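Local coordinates for protein Non-reducing end alpha-L-arabinofuranosidase BoGH43B (Bacteroides ovatus, PDB 5JOZ) that cleaves terminal non-reducing alpha-L-arabinofuranose residues from xyloglucan side branches, turning S units into X units in the breakdown of this plant polysaccharide, at residues Gly12-Pro17 with Leu28-Phe33; Pro17-Val22 with His238-Gln243; Gly23-Leu28 with His43-Val48; Leu266-Phe271 with Gly474-Val479. All coordinates share one frame; numbering follows the deposited sequence.

Overall arrangement
Contacts 1, 2 and 3 lie in the family 43 catalytic domain, a five-bladed beta propeller. Contact 4 joins that domain to the C-terminal concanavalin A-like domain. Contacts 1 and 3 share strand 25-29, with centres about 16 Å apart. Strand 18-22 pairs with it in the first blade and carries contact 2 across to strand 234-243 of the last blade. The start of strand 269-277, in that same blade, belongs to contact 4, whose centre is about 8 Å from that of contact 1 and about 23 Å from that of contact 3. Along the chain, contact 4 opens after the others close. Contact 1 holds Asp16, the probable catalytic base; contacts 2 and 4 each bring a side chain close.

Contact 1. Residues Gly12-Pro17 with Leu28-Phe33; sequences GMNPDP and LVTSTF
Thr30 OG1 is held by two partners. Thr30 OG1 donates to Asn14 OD1 at 2.8 Å, in the amide plane and on a lone pair, and it accepts from water 1. That water also lies near Met13 O and Ser31 O, but it has too few protons for every acceptor around it. Asn14 OD1 has a further partner in Tyr42 OH. With chi1 at 53°, Thr30 OG1 takes the crowded position between backbone N and carbonyl carbon, which turns it to the Asn14 side.

Ser31 donates to the same segment twice. Ser31 N donates to Pro15 O at 2.9 Å. Ser31 OG donates to Asp16 OD2 at 2.7 Å, on the anti side of the carboxylate and 21° out of its plane. The hydroxyl probably helps to limit the rotation of the acid.

The prolines fill in between. Pro15 CG lies at the edge of the Phe33 ring, 4.2 Å from Phe33 CE2. Pro17 CB meets Leu28 CD2 at the same distance, and Pro17 CA makes a CA-H...O contact with Val29 O at 3.3 Å. All the touching residues are buried.

Asp16 is the probable proton acceptor, close to Asp126 and Glu176. Ser31 is thus probably a second-shell residue that helps to position it. The loop leading into strand 18-22 presents this acid at the centre of the five-bladed propeller, as in other family 43 enzymes.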
loop_
_atom_site.group_PDB
_atom_site.type_symbol
_atom_site.label_atom_id
_atom_site.label_comp_id
_atom_site.label_asym_id
_atom_site.label_seq_id
_atom_site.Cartn_x
_atom_site.Cartn_y
_atom_site.Cartn_z
ATOM N N GLY A 12 -0.368 3.392 7.360
ATOM C CA GLY A 12 0.721 2.694 6.666
ATOM C C GLY A 12 0.490 2.776 5.166
ATOM O O GLY A 12 -0.505 3.359 4.716
ATOM N N MET A 13 1.399 2.197 4.388
ATOM C CA MET A 13 1.370 2.378 2.948
ATOM C C MET A 13 0.119 1.739 2.376
ATOM O O MET A 13 0.012 0.520 2.318
ATOM C CB MET A 13 2.621 1.817 2.282
ATOM C CG MET A 13 2.751 2.249 0.823
ATOM S SD MET A 13 3.496 1.024 -0.247
ATOM C CE MET A 13 2.403 -0.377 -0.028
ATOM N N ASN A 14 -0.818 2.603 1.976
ATOM C CA ASN A 14 -2.142 2.220 1.491
ATOM C C ASN A 14 -2.670 3.288 0.504
ATOM O O ASN A 14 -3.697 3.928 0.734
ATOM C CB ASN A 14 -3.099 2.025 2.676
ATOM C CG ASN A 14 -3.093 0.596 3.207
ATOM O OD1 ASN A 14 -3.416 -0.339 2.478
ATOM N ND2 ASN A 14 -2.733 0.423 4.478
ATOM N N PRO A 15 -1.961 3.481 -0.607
ATOM C CA PRO A 15 -2.334 4.540 -1.529
ATOM C C PRO A 15 -3.428 4.162 -2.531
ATOM O O PRO A 15 -3.754 2.984 -2.706
ATOM C CB PRO A 15 -1.015 4.817 -2.284
ATOM C CG PRO A 15 -0.065 3.714 -1.911
ATOM C CD PRO A 15 -0.841 2.693 -1.142
ATOM N N ASP A 16 -3.965 5.188 -3.192
ATOM C CA ASP A 16 -4.857 5.042 -4.357
ATOM C C ASP A 16 -6.116 4.239 -4.014
ATOM O O ASP A 16 -6.442 3.267 -4.709
ATOM C CB ASP A 16 -4.106 4.389 -5.529
ATOM C CG ASP A 16 -2.887 5.178 -5.965
ATOM O OD1 ASP A 16 -3.017 6.393 -6.196
ATOM O OD2 ASP A 16 -1.801 4.575 -6.122
ATOM N N PRO A 17 -6.817 4.630 -2.929
ATOM C CA PRO A 17 -7.922 3.810 -2.459
ATOM C C PRO A 17 -9.059 3.768 -3.462
ATOM O O PRO A 17 -9.429 4.827 -3.991
ATOM C CB PRO A 17 -8.363 4.519 -1.169
ATOM C CG PRO A 17 -7.984 5.940 -1.370
ATOM C CD PRO A 17 -6.694 5.869 -2.138
ATOM N N LEU A 28 -12.550 -2.322 -0.197
ATOM C CA LEU A 28 -11.586 -1.315 -0.589
ATOM C C LEU A 28 -10.239 -1.925 -0.920
ATOM O O LEU A 28 -9.789 -2.842 -0.244
ATOM C CB LEU A 28 -11.449 -0.293 0.537
ATOM C CG LEU A 28 -10.635 0.976 0.327
ATOM C CD1 LEU A 28 -11.184 2.072 1.243
ATOM C CD2 LEU A 28 -9.157 0.759 0.606
ATOM N N VAL A 29 -9.601 -1.381 -1.953
ATOM C CA VAL A 29 -8.277 -1.801 -2.380
ATOM C C VAL A 29 -7.338 -0.633 -2.433
ATOM O O VAL A 29 -7.753 0.479 -2.686
ATOM C CB VAL A 29 -8.264 -2.455 -3.784
ATOM C CG1 VAL A 29 -8.774 -3.886 -3.703
ATOM C CG2 VAL A 29 -9.057 -1.633 -4.806
ATOM N N THR A 30 -6.052 -0.930 -2.261
ATOM C CA THR A 30 -4.994 0.053 -2.345
ATOM C C THR A 30 -3.850 -0.515 -3.170
ATOM O O THR A 30 -3.697 -1.727 -3.249
ATOM C CB THR A 30 -4.481 0.417 -0.921
ATOM O OG1 THR A 30 -4.130 -0.768 -0.198
ATOM C CG2 THR A 30 -5.563 1.146 -0.156
ATOM N N SER A 31 -3.043 0.377 -3.750
ATOM C CA SER A 31 -1.906 -0.003 -4.583
ATOM C C SER A 31 -0.689 -0.536 -3.787
ATOM O O SER A 31 -0.413 -0.115 -2.658
ATOM C CB SER A 31 -1.501 1.165 -5.493
ATOM O OG SER A 31 -1.254 2.355 -4.767
ATOM N N THR A 32 0.037 -1.453 -4.409
ATOM C CA THR A 32 1.117 -2.206 -3.762
ATOM C C THR A 32 2.492 -2.157 -4.440
ATOM O O THR A 32 3.492 -2.472 -3.803
ATOM C CB THR A 32 0.704 -3.682 -3.611
ATOM O OG1 THR A 32 -0.002 -4.117 -4.786
ATOM C CG2 THR A 32 -0.211 -3.839 -2.456
ATOM N N PHE A 33 2.560 -1.781 -5.715
ATOM C CA PHE A 33 3.839 -1.621 -6.410
ATOM C C PHE A 33 4.615 -2.959 -6.436
ATOM O O PHE A 33 4.055 -3.969 -6.888
ATOM C CB PHE A 33 4.574 -0.400 -5.832
ATOM C CG PHE A 33 3.783 0.862 -5.999
ATOM C CD1 PHE A 33 3.808 1.550 -7.203
ATOM C CD2 PHE A 33 2.921 1.296 -5.014
ATOM C CE1 PHE A 33 3.025 2.682 -7.400
ATOM C CE2 PHE A 33 2.138 2.424 -5.203
ATOM C CZ PHE A 33 2.190 3.119 -6.396
HETATM O O HOH W 1 -1.348 -1.194 -0.095
#

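Contact 2. Residues Pro17-Val22 with His238-Gln243; sequences PSICRV and HADLVQ
Asp240 reaches across to Ser18 and Ile19, and this is the tight part of the contact. Strands 18-22 and 238-243 run almost parallel, at 4°, with axes 6.4 Å apart. All three hydrogen bonds between them involve a side chain; the two strands do not pair as neighbours in a sheet. Asp240 CG stands anti to its backbone N (chi1 -164°), which aims the carboxylate at the other strand. Asp240 OD2 accepts from Ser18 OG at 2.9 Å, nearly along its C-O axis. Asp240 OD2 also accepts from Ile19 N at 3.1 Å, from above the carboxylate plane. These two donors come from opposite faces of that plane. Arg81 NH1 adds a salt bridge to OD2, and Tyr181 OH bonds to OD1.

Next along the strands, Ile19 and Val242 cross at about a right angle. Ile19 CG2 packs on Val242 CB at 3.7 Å.

The far end is looser and more open to solvent, although one bond there is short. Arg21 is partly exposed and Gln243 is exposed. Arg21 CB still touches Val242 CG2, at 3.8 Å. The arginine chain then bends at chi3 and brings Arg21 NE to Gln243 O at 2.7 Å, in the carbonyl plane.

An alanine at Asp240 would probably leave Ile19 N without its acceptor and the Arg81 charge without its mate. With so many donors around it, the buried carboxylate is likely to stay ionised. The contact joins the first and last blades of the propeller, so the ring is closed here by a shared carboxylate as well as by apolar packing.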
loop_
_atom_site.group_PDB
_atom_site.type_symbol
_atom_site.label_atom_id
_atom_site.label_comp_id
_atom_site.label_asym_id
_atom_site.label_seq_id
_atom_site.Cartn_x
_atom_site.Cartn_y
_atom_site.Cartn_z
ATOM N N PRO A 17 -6.817 4.630 -2.929
ATOM C CA PRO A 17 -7.922 3.810 -2.459
ATOM C C PRO A 17 -9.059 3.768 -3.462
ATOM O O PRO A 17 -9.429 4.827 -3.991
ATOM C CB PRO A 17 -8.363 4.519 -1.169
ATOM C CG PRO A 17 -7.984 5.940 -1.370
ATOM C CD PRO A 17 -6.694 5.869 -2.138
ATOM N N SER A 18 -9.597 2.573 -3.723
ATOM C CA SER A 18 -10.839 2.436 -4.491
ATOM C C SER A 18 -11.861 1.622 -3.708
ATOM O O SER A 18 -11.531 0.568 -3.171
ATOM C CB SER A 18 -10.574 1.798 -5.842
ATOM O OG SER A 18 -11.770 1.693 -6.575
ATOM N N ILE A 19 -13.104 2.105 -3.675
ATOM C CA ILE A 19 -14.157 1.543 -2.809
ATOM C C ILE A 19 -15.384 1.093 -3.594
ATOM O O ILE A 19 -15.676 1.642 -4.640
ATOM C CB ILE A 19 -14.612 2.581 -1.750
ATOM C CG1 ILE A 19 -15.425 1.915 -0.638
ATOM C CG2 ILE A 19 -15.412 3.729 -2.373
ATOM C CD1 ILE A 19 -15.401 2.703 0.652
ATOM N N CYS A 20 -16.102 0.101 -3.071
ATOM C CA CYS A 20 -17.453 -0.199 -3.539
ATOM C C CYS A 20 -18.296 -0.729 -2.403
ATOM O O CYS A 20 -17.787 -1.375 -1.485
ATOM C CB CYS A 20 -17.455 -1.185 -4.718
ATOM S SG CYS A 20 -17.135 -2.904 -4.279
ATOM N N ARG A 21 -19.590 -0.436 -2.476
ATOM C CA ARG A 21 -20.571 -0.904 -1.514
ATOM C C ARG A 21 -21.428 -1.964 -2.184
ATOM O O ARG A 21 -21.958 -1.753 -3.272
ATOM C CB ARG A 21 -21.455 0.245 -1.045
ATOM C CG ARG A 21 -22.391 -0.132 0.088
ATOM C CD ARG A 21 -23.298 1.028 0.462
ATOM N NE ARG A 21 -24.193 1.387 -0.630
ATOM C CZ ARG A 21 -25.260 0.687 -1.007
ATOM N NH1 ARG A 21 -25.997 1.119 -2.028
ATOM N NH2 ARG A 21 -25.600 -0.448 -0.393
ATOM N N VAL A 22 -21.545 -3.103 -1.511
ATOM C CA VAL A 22 -22.384 -4.210 -1.937
ATOM C C VAL A 22 -23.334 -4.500 -0.770
ATOM O O VAL A 22 -22.955 -5.190 0.175
ATOM C CB VAL A 22 -21.517 -5.444 -2.258
ATOM C CG1 VAL A 22 -22.393 -6.613 -2.705
ATOM C CG2 VAL A 22 -20.457 -5.100 -3.305
ATOM N N HIS A 238 -6.748 11.817 -5.274
ATOM C CA HIS A 238 -7.066 10.469 -5.769
ATOM C C HIS A 238 -8.229 9.824 -5.002
ATOM O O HIS A 238 -8.098 8.748 -4.403
ATOM C CB HIS A 238 -5.831 9.554 -5.773
ATOM C CG HIS A 238 -5.903 8.454 -6.791
ATOM N ND1 HIS A 238 -4.982 8.319 -7.809
ATOM C CD2 HIS A 238 -6.805 7.460 -6.971
ATOM C CE1 HIS A 238 -5.301 7.277 -8.557
ATOM N NE2 HIS A 238 -6.409 6.744 -8.074
ATOM N N ALA A 239 -9.364 10.506 -5.030
ATOM C CA ALA A 239 -10.568 10.062 -4.357
ATOM C C ALA A 239 -11.420 9.088 -5.189
ATOM O O ALA A 239 -11.265 8.994 -6.404
ATOM C CB ALA A 239 -11.407 11.264 -3.960
ATOM N N ASP A 240 -12.298 8.366 -4.484
ATOM C CA ASP A 240 -13.336 7.531 -5.062
ATOM C C ASP A 240 -14.607 7.708 -4.222
ATOM O O ASP A 240 -14.538 7.713 -3.001
ATOM C CB ASP A 240 -12.896 6.054 -5.083
ATOM C CG ASP A 240 -13.751 5.185 -6.029
ATOM O OD1 ASP A 240 -14.653 5.706 -6.724
ATOM O OD2 ASP A 240 -13.525 3.955 -6.078
ATOM N N LEU A 241 -15.751 7.872 -4.876
ATOM C CA LEU A 241 -17.017 8.129 -4.176
ATOM C C LEU A 241 -17.739 6.828 -3.824
ATOM O O LEU A 241 -17.523 5.809 -4.448
ATOM C CB LEU A 241 -17.932 9.030 -5.018
ATOM C CG LEU A 241 -17.425 10.424 -5.409
ATOM C CD1 LEU A 241 -18.521 11.202 -6.110
ATOM C CD2 LEU A 241 -16.919 11.242 -4.231
ATOM N N VAL A 242 -18.581 6.876 -2.802
ATOM C CA VAL A 242 -19.486 5.768 -2.455
ATOM C C VAL A 242 -20.763 6.348 -1.874
ATOM O O VAL A 242 -20.715 7.314 -1.108
ATOM C CB VAL A 242 -18.859 4.792 -1.424
ATOM C CG1 VAL A 242 -18.381 5.515 -0.160
ATOM C CG2 VAL A 242 -19.830 3.680 -1.060
ATOM N N GLN A 243 -21.900 5.768 -2.227
ATOM C CA GLN A 243 -23.179 6.235 -1.709
ATOM C C GLN A 243 -23.758 5.186 -0.761
ATOM O O GLN A 243 -23.723 3.994 -1.054
ATOM C CB GLN A 243 -24.161 6.528 -2.850
ATOM C CG GLN A 243 -25.387 7.301 -2.380
ATOM C CD GLN A 243 -26.484 7.464 -3.436
ATOM O OE1 GLN A 243 -26.647 6.635 -4.321
ATOM N NE2 GLN A 243 -27.259 8.540 -3.317
#

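Contact 3. Residues Gly23-Leu28 with His43-Val48; sequences GDDFYL and HSKDLV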
loop_
_atom_site.group_PDB
_atom_site.type_symbol
_atom_site.label_atom_id
_atom_site.label_comp_id
_atom_site.label_asym_id
_atom_site.label_seq_id
_atom_site.Cartn_x
_atom_site.Cartn_y
_atom_site.Cartn_z
ATOM N N GLY A 23 -24.546 -3.941 -0.811
ATOM C CA GLY A 23 -25.501 -4.101 0.286
ATOM C C GLY A 23 -24.972 -3.408 1.533
ATOM O O GLY A 23 -24.604 -2.245 1.465
ATOM N N ASP A 24 -24.912 -4.125 2.659
ATOM C CA ASP A 24 -24.343 -3.587 3.911
ATOM C C ASP A 24 -22.804 -3.644 3.990
ATOM O O ASP A 24 -22.216 -3.125 4.948
ATOM C CB ASP A 24 -24.940 -4.305 5.138
ATOM C CG ASP A 24 -26.443 -4.069 5.287
ATOM O OD1 ASP A 24 -26.889 -2.906 5.193
ATOM O OD2 ASP A 24 -27.182 -5.055 5.511
ATOM N N ASP A 25 -22.150 -4.246 2.997
ATOM C CA ASP A 25 -20.701 -4.442 3.031
ATOM C C ASP A 25 -19.943 -3.472 2.130
ATOM O O ASP A 25 -20.391 -3.167 1.020
ATOM C CB ASP A 25 -20.398 -5.885 2.666
ATOM C CG ASP A 25 -20.974 -6.844 3.678
ATOM O OD1 ASP A 25 -20.490 -6.826 4.836
ATOM O OD2 ASP A 25 -21.929 -7.572 3.339
ATOM N N PHE A 26 -18.815 -2.972 2.644
ATOM C CA PHE A 26 -17.903 -2.098 1.906
ATOM C C PHE A 26 -16.584 -2.806 1.702
ATOM O O PHE A 26 -16.091 -3.451 2.604
ATOM C CB PHE A 26 -17.652 -0.790 2.652
ATOM C CG PHE A 26 -18.881 0.043 2.830
ATOM C CD1 PHE A 26 -19.728 -0.176 3.905
ATOM C CD2 PHE A 26 -19.203 1.043 1.919
ATOM C CE1 PHE A 26 -20.872 0.583 4.077
ATOM C CE2 PHE A 26 -20.342 1.808 2.086
ATOM C CZ PHE A 26 -21.178 1.575 3.169
ATOM N N TYR A 27 -16.015 -2.648 0.513
ATOM C CA TYR A 27 -14.742 -3.253 0.154
ATOM C C TYR A 27 -13.842 -2.192 -0.450
ATOM O O TYR A 27 -14.303 -1.277 -1.135
ATOM C CB TYR A 27 -14.976 -4.396 -0.826
ATOM C CG TYR A 27 -15.847 -5.465 -0.229
ATOM C CD1 TYR A 27 -15.327 -6.367 0.694
ATOM C CD2 TYR A 27 -17.189 -5.573 -0.561
ATOM C CE1 TYR A 27 -16.124 -7.344 1.270
ATOM C CE2 TYR A 27 -17.991 -6.556 0.000
ATOM C CZ TYR A 27 -17.453 -7.432 0.921
ATOM O OH TYR A 27 -18.227 -8.405 1.495
ATOM N N LEU A 28 -12.550 -2.322 -0.197
ATOM C CA LEU A 28 -11.586 -1.315 -0.589
ATOM C C LEU A 28 -10.239 -1.925 -0.920
ATOM O O LEU A 28 -9.789 -2.842 -0.244
ATOM C CB LEU A 28 -11.449 -0.293 0.537
ATOM C CG LEU A 28 -10.635 0.976 0.327
ATOM C CD1 LEU A 28 -11.184 2.072 1.243
ATOM C CD2 LEU A 28 -9.157 0.759 0.606
ATOM N N HIS A 43 -12.284 -4.898 4.241
ATOM C CA HIS A 43 -13.726 -5.035 4.404
ATOM C C HIS A 43 -14.180 -4.162 5.575
ATOM O O HIS A 43 -13.518 -4.127 6.598
ATOM C CB HIS A 43 -14.059 -6.504 4.654
ATOM C CG HIS A 43 -15.507 -6.780 4.921
ATOM N ND1 HIS A 43 -15.923 -7.838 5.699
ATOM C CD2 HIS A 43 -16.632 -6.153 4.507
ATOM C CE1 HIS A 43 -17.240 -7.842 5.766
ATOM N NE2 HIS A 43 -17.696 -6.834 5.048
ATOM N N SER A 44 -15.285 -3.434 5.402
ATOM C CA SER A 44 -15.910 -2.679 6.498
ATOM C C SER A 44 -17.440 -2.745 6.419
ATOM O O SER A 44 -17.997 -3.033 5.360
ATOM C CB SER A 44 -15.431 -1.222 6.463
ATOM O OG SER A 44 -15.918 -0.447 7.556
ATOM N N LYS A 45 -18.096 -2.508 7.556
ATOM C CA LYS A 45 -19.546 -2.247 7.629
ATOM C C LYS A 45 -19.915 -0.805 8.026
ATOM O O LYS A 45 -21.091 -0.437 7.969
ATOM C CB LYS A 45 -20.210 -3.241 8.593
ATOM C CG LYS A 45 -19.975 -4.686 8.175
ATOM C CD LYS A 45 -20.883 -5.681 8.873
ATOM C CE LYS A 45 -20.927 -7.002 8.111
ATOM N NZ LYS A 45 -21.950 -6.990 7.034
ATOM N N ASP A 46 -18.930 0.011 8.394
ATOM C CA ASP A 46 -19.183 1.397 8.828
ATOM C C ASP A 46 -18.289 2.468 8.172
ATOM O O ASP A 46 -18.305 3.624 8.607
ATOM C CB ASP A 46 -19.091 1.483 10.361
ATOM C CG ASP A 46 -17.719 1.048 10.922
ATOM O OD1 ASP A 46 -16.699 1.037 10.198
ATOM O OD2 ASP A 46 -17.669 0.716 12.124
ATOM N N LEU A 47 -17.533 2.086 7.134
ATOM C CA LEU A 47 -16.509 2.939 6.454
ATOM C C LEU A 47 -15.290 3.345 7.287
ATOM O O LEU A 47 -14.348 3.926 6.739
ATOM C CB LEU A 47 -17.118 4.198 5.817
ATOM C CG LEU A 47 -18.066 4.033 4.636
ATOM C CD1 LEU A 47 -18.558 5.402 4.217
ATOM C CD2 LEU A 47 -17.390 3.351 3.464
ATOM N N VAL A 48 -15.288 3.014 8.580
ATOM C CA VAL A 48 -14.302 3.515 9.525
ATOM C C VAL A 48 -13.362 2.407 9.988
ATOM O O VAL A 48 -12.150 2.598 9.999
ATOM C CB VAL A 48 -14.998 4.179 10.732
ATOM C CG1 VAL A 48 -14.002 4.507 11.845
ATOM C CG2 VAL A 48 -15.707 5.450 10.277
#
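Phe26 and Ser44 form an antiparallel hydrogen-bonded pair. Phe26 N donates to Ser44 O at 2.8 Å and Ser44 N to Phe26 O at 2.9 Å. Tyr27 and His43 follow as a non-hydrogen-bonded pair. Beyond Ser44 the strand ends and the chain turns. Ser44 OG accepts from Asp46 N in an ST turn, and Asp46 OD1 from Val48 N in an Asx turn. Ser44 OG is also hydrogen-bonded to His49 O.

Asp25 OD1 takes two donors from opposite faces of its carboxylate. Lys45 NZ makes a salt bridge to Asp25 OD1 at 2.6 Å on the syn side. His43 NE2 donates to Asp25 OD1 at 2.8 Å, with the oxygen in the imidazole plane. The Tyr27 and His43 rings lie side by side, planes 16° apart, but slid so that they barely overlap. On the other face of the sheet, Leu47 CD2 sits over the Phe26 ring in a CH-pi contact, 3.7 Å from the centroid.

Strands 25-29 and 40-44 are the middle strands of the first blade, between 18-22 and 51-55. Leu47 also touches Ile19 of strand 18-22 and Trp250 in the last blade. Tyr27 and His43 both touch Ile53 of strand 51-55.

Contact 4. Residues Leu266-Phe271 with Gly474-Val479; sequences LGRETF and GGFTGV
Arg268 and Phe476 meet where the catalytic propeller joins the C-terminal concanavalin A-like domain. One direct hydrogen bond crosses the interface. Arg268 NH2 donates to Phe476 O at 3.1 Å, almost straight at 162°. The donor lies in the carbonyl plane on a lone pair, and the oxygen lies in the guanidinium plane.

Water doubles this link. Water 3 accepts from Arg268 N and from Arg268 NE at 3.2 Å, and it donates to Phe476 O at 2.6 Å. Arg268 bends at chi3 (-64°), which curls the guanidinium back round this water. Water 2 lies between Leu266 O and Val479 O.

The packing is of two kinds. Phe476 CD1 sits 3.5 Å above one guanidinium face of Arg268, offset toward its rim. The planes are 46° apart, so the groups do not stack. The backbones come closest at two glycines, with Gly267 CA and Gly478 CA 3.8 Å apart. A side chain on Gly478 would run into Leu266 O and Gly267 N.

Within the propeller, Arg268 NH1 also makes a long, weak ion pair with OD1 of Asp16, the probable proton acceptor. A leucine in place of Arg268 would probably leave Phe476 O without its direct donor and Asp16 without this distant positive charge. In the structure, Arg268 N lies 3.0 Å from the oxygen of water 3, which accepts its hydrogen.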
loop_
_atom_site.group_PDB
_atom_site.type_symbol
_atom_site.label_atom_id
_atom_site.label_comp_id
_atom_site.label_asym_id
_atom_site.label_seq_id
_atom_site.Cartn_x
_atom_site.Cartn_y
_atom_site.Cartn_z
ATOM N N LEU A 266 5.825 6.926 6.319
ATOM C CA LEU A 266 4.839 5.852 6.388
ATOM C C LEU A 266 4.168 5.566 5.044
ATOM O O LEU A 266 3.574 4.502 4.880
ATOM C CB LEU A 266 3.757 6.157 7.424
ATOM C CG LEU A 266 4.171 6.494 8.862
ATOM C CD1 LEU A 266 2.933 6.517 9.748
ATOM C CD2 LEU A 266 5.205 5.524 9.415
ATOM N N GLY A 267 4.250 6.502 4.098
ATOM C CA GLY A 267 3.650 6.331 2.777
ATOM C C GLY A 267 2.344 7.098 2.662
ATOM O O GLY A 267 1.938 7.814 3.586
ATOM N N ARG A 268 1.687 6.972 1.518
ATOM C CA ARG A 268 0.395 7.600 1.347
ATOM C C ARG A 268 -0.662 6.663 1.986
ATOM O O ARG A 268 -0.686 5.455 1.750
ATOM C CB ARG A 268 0.134 7.931 -0.127
ATOM C CG ARG A 268 1.146 8.927 -0.719
ATOM C CD ARG A 268 1.112 8.966 -2.247
ATOM N NE ARG A 268 1.518 7.677 -2.848
ATOM C CZ ARG A 268 1.143 7.221 -4.048
ATOM N NH1 ARG A 268 0.342 7.921 -4.853
ATOM N NH2 ARG A 268 1.575 6.034 -4.454
ATOM N N GLU A 269 -1.483 7.246 2.848
ATOM C CA GLU A 269 -2.480 6.534 3.633
ATOM C C GLU A 269 -3.882 6.876 3.108
ATOM O O GLU A 269 -4.029 7.754 2.260
ATOM C CB GLU A 269 -2.300 6.930 5.103
ATOM C CG GLU A 269 -0.931 6.508 5.618
ATOM C CD GLU A 269 -0.574 7.058 6.986
ATOM O OE1 GLU A 269 -0.267 8.264 7.078
ATOM O OE2 GLU A 269 -0.550 6.267 7.960
ATOM N N THR A 270 -4.898 6.191 3.634
ATOM C CA THR A 270 -6.269 6.308 3.164
ATOM C C THR A 270 -7.128 7.084 4.151
ATOM O O THR A 270 -7.131 6.800 5.335
ATOM C CB THR A 270 -6.877 4.920 2.922
ATOM O OG1 THR A 270 -6.182 4.284 1.848
ATOM C CG2 THR A 270 -8.357 5.010 2.551
ATOM N N PHE A 271 -7.895 8.028 3.618
ATOM C CA PHE A 271 -8.695 8.967 4.384
ATOM C C PHE A 271 -10.164 8.844 3.981
ATOM O O PHE A 271 -10.493 8.281 2.929
ATOM C CB PHE A 271 -8.204 10.396 4.128
ATOM C CG PHE A 271 -6.811 10.663 4.640
ATOM C CD1 PHE A 271 -5.699 10.214 3.943
ATOM C CD2 PHE A 271 -6.615 11.357 5.830
ATOM C CE1 PHE A 271 -4.416 10.447 4.417
ATOM C CE2 PHE A 271 -5.341 11.597 6.314
ATOM C CZ PHE A 271 -4.234 11.145 5.604
ATOM N N GLY A 474 12.334 9.304 -3.000
ATOM C CA GLY A 474 11.461 9.265 -4.173
ATOM C C GLY A 474 10.613 7.998 -4.213
ATOM O O GLY A 474 10.607 7.205 -3.265
ATOM N N GLY A 475 9.895 7.816 -5.314
ATOM C CA GLY A 475 9.023 6.661 -5.495
ATOM C C GLY A 475 7.663 6.820 -4.839
ATOM O O GLY A 475 7.311 7.911 -4.401
ATOM N N PHE A 476 6.921 5.713 -4.752
ATOM C CA PHE A 476 5.494 5.715 -4.421
ATOM C C PHE A 476 5.123 4.839 -3.231
ATOM O O PHE A 476 3.928 4.537 -3.015
ATOM C CB PHE A 476 4.691 5.257 -5.656
ATOM C CG PHE A 476 4.687 6.248 -6.780
ATOM C CD1 PHE A 476 4.011 7.454 -6.647
ATOM C CD2 PHE A 476 5.354 5.979 -7.971
ATOM C CE1 PHE A 476 3.993 8.379 -7.690
ATOM C CE2 PHE A 476 5.344 6.901 -9.013
ATOM C CZ PHE A 476 4.665 8.103 -8.869
ATOM N N THR A 477 6.131 4.437 -2.455
ATOM C CA THR A 477 5.935 3.529 -1.331
ATOM C C THR A 477 6.283 4.198 -0.005
ATOM O O THR A 477 6.678 5.370 0.038
ATOM C CB THR A 477 6.783 2.263 -1.509
ATOM O OG1 THR A 477 8.160 2.627 -1.659
ATOM C CG2 THR A 477 6.315 1.483 -2.726
ATOM N N GLY A 478 6.073 3.440 1.067
ATOM C CA GLY A 478 6.436 3.816 2.432
ATOM C C GLY A 478 7.072 2.633 3.150
ATOM O O GLY A 478 7.150 1.520 2.619
ATOM N N VAL A 479 7.519 2.875 4.372
ATOM C CA VAL A 479 8.371 1.919 5.083
ATOM C C VAL A 479 7.679 0.579 5.396
ATOM O O VAL A 479 6.528 0.543 5.837
ATOM C CB VAL A 479 8.907 2.545 6.397
ATOM C CG1 VAL A 479 9.560 1.497 7.290
ATOM C CG2 VAL A 479 9.893 3.671 6.083
HETATM O O HOH W 2 4.145 1.943 5.480
HETATM O O HOH W 3 2.965 5.629 -0.810
#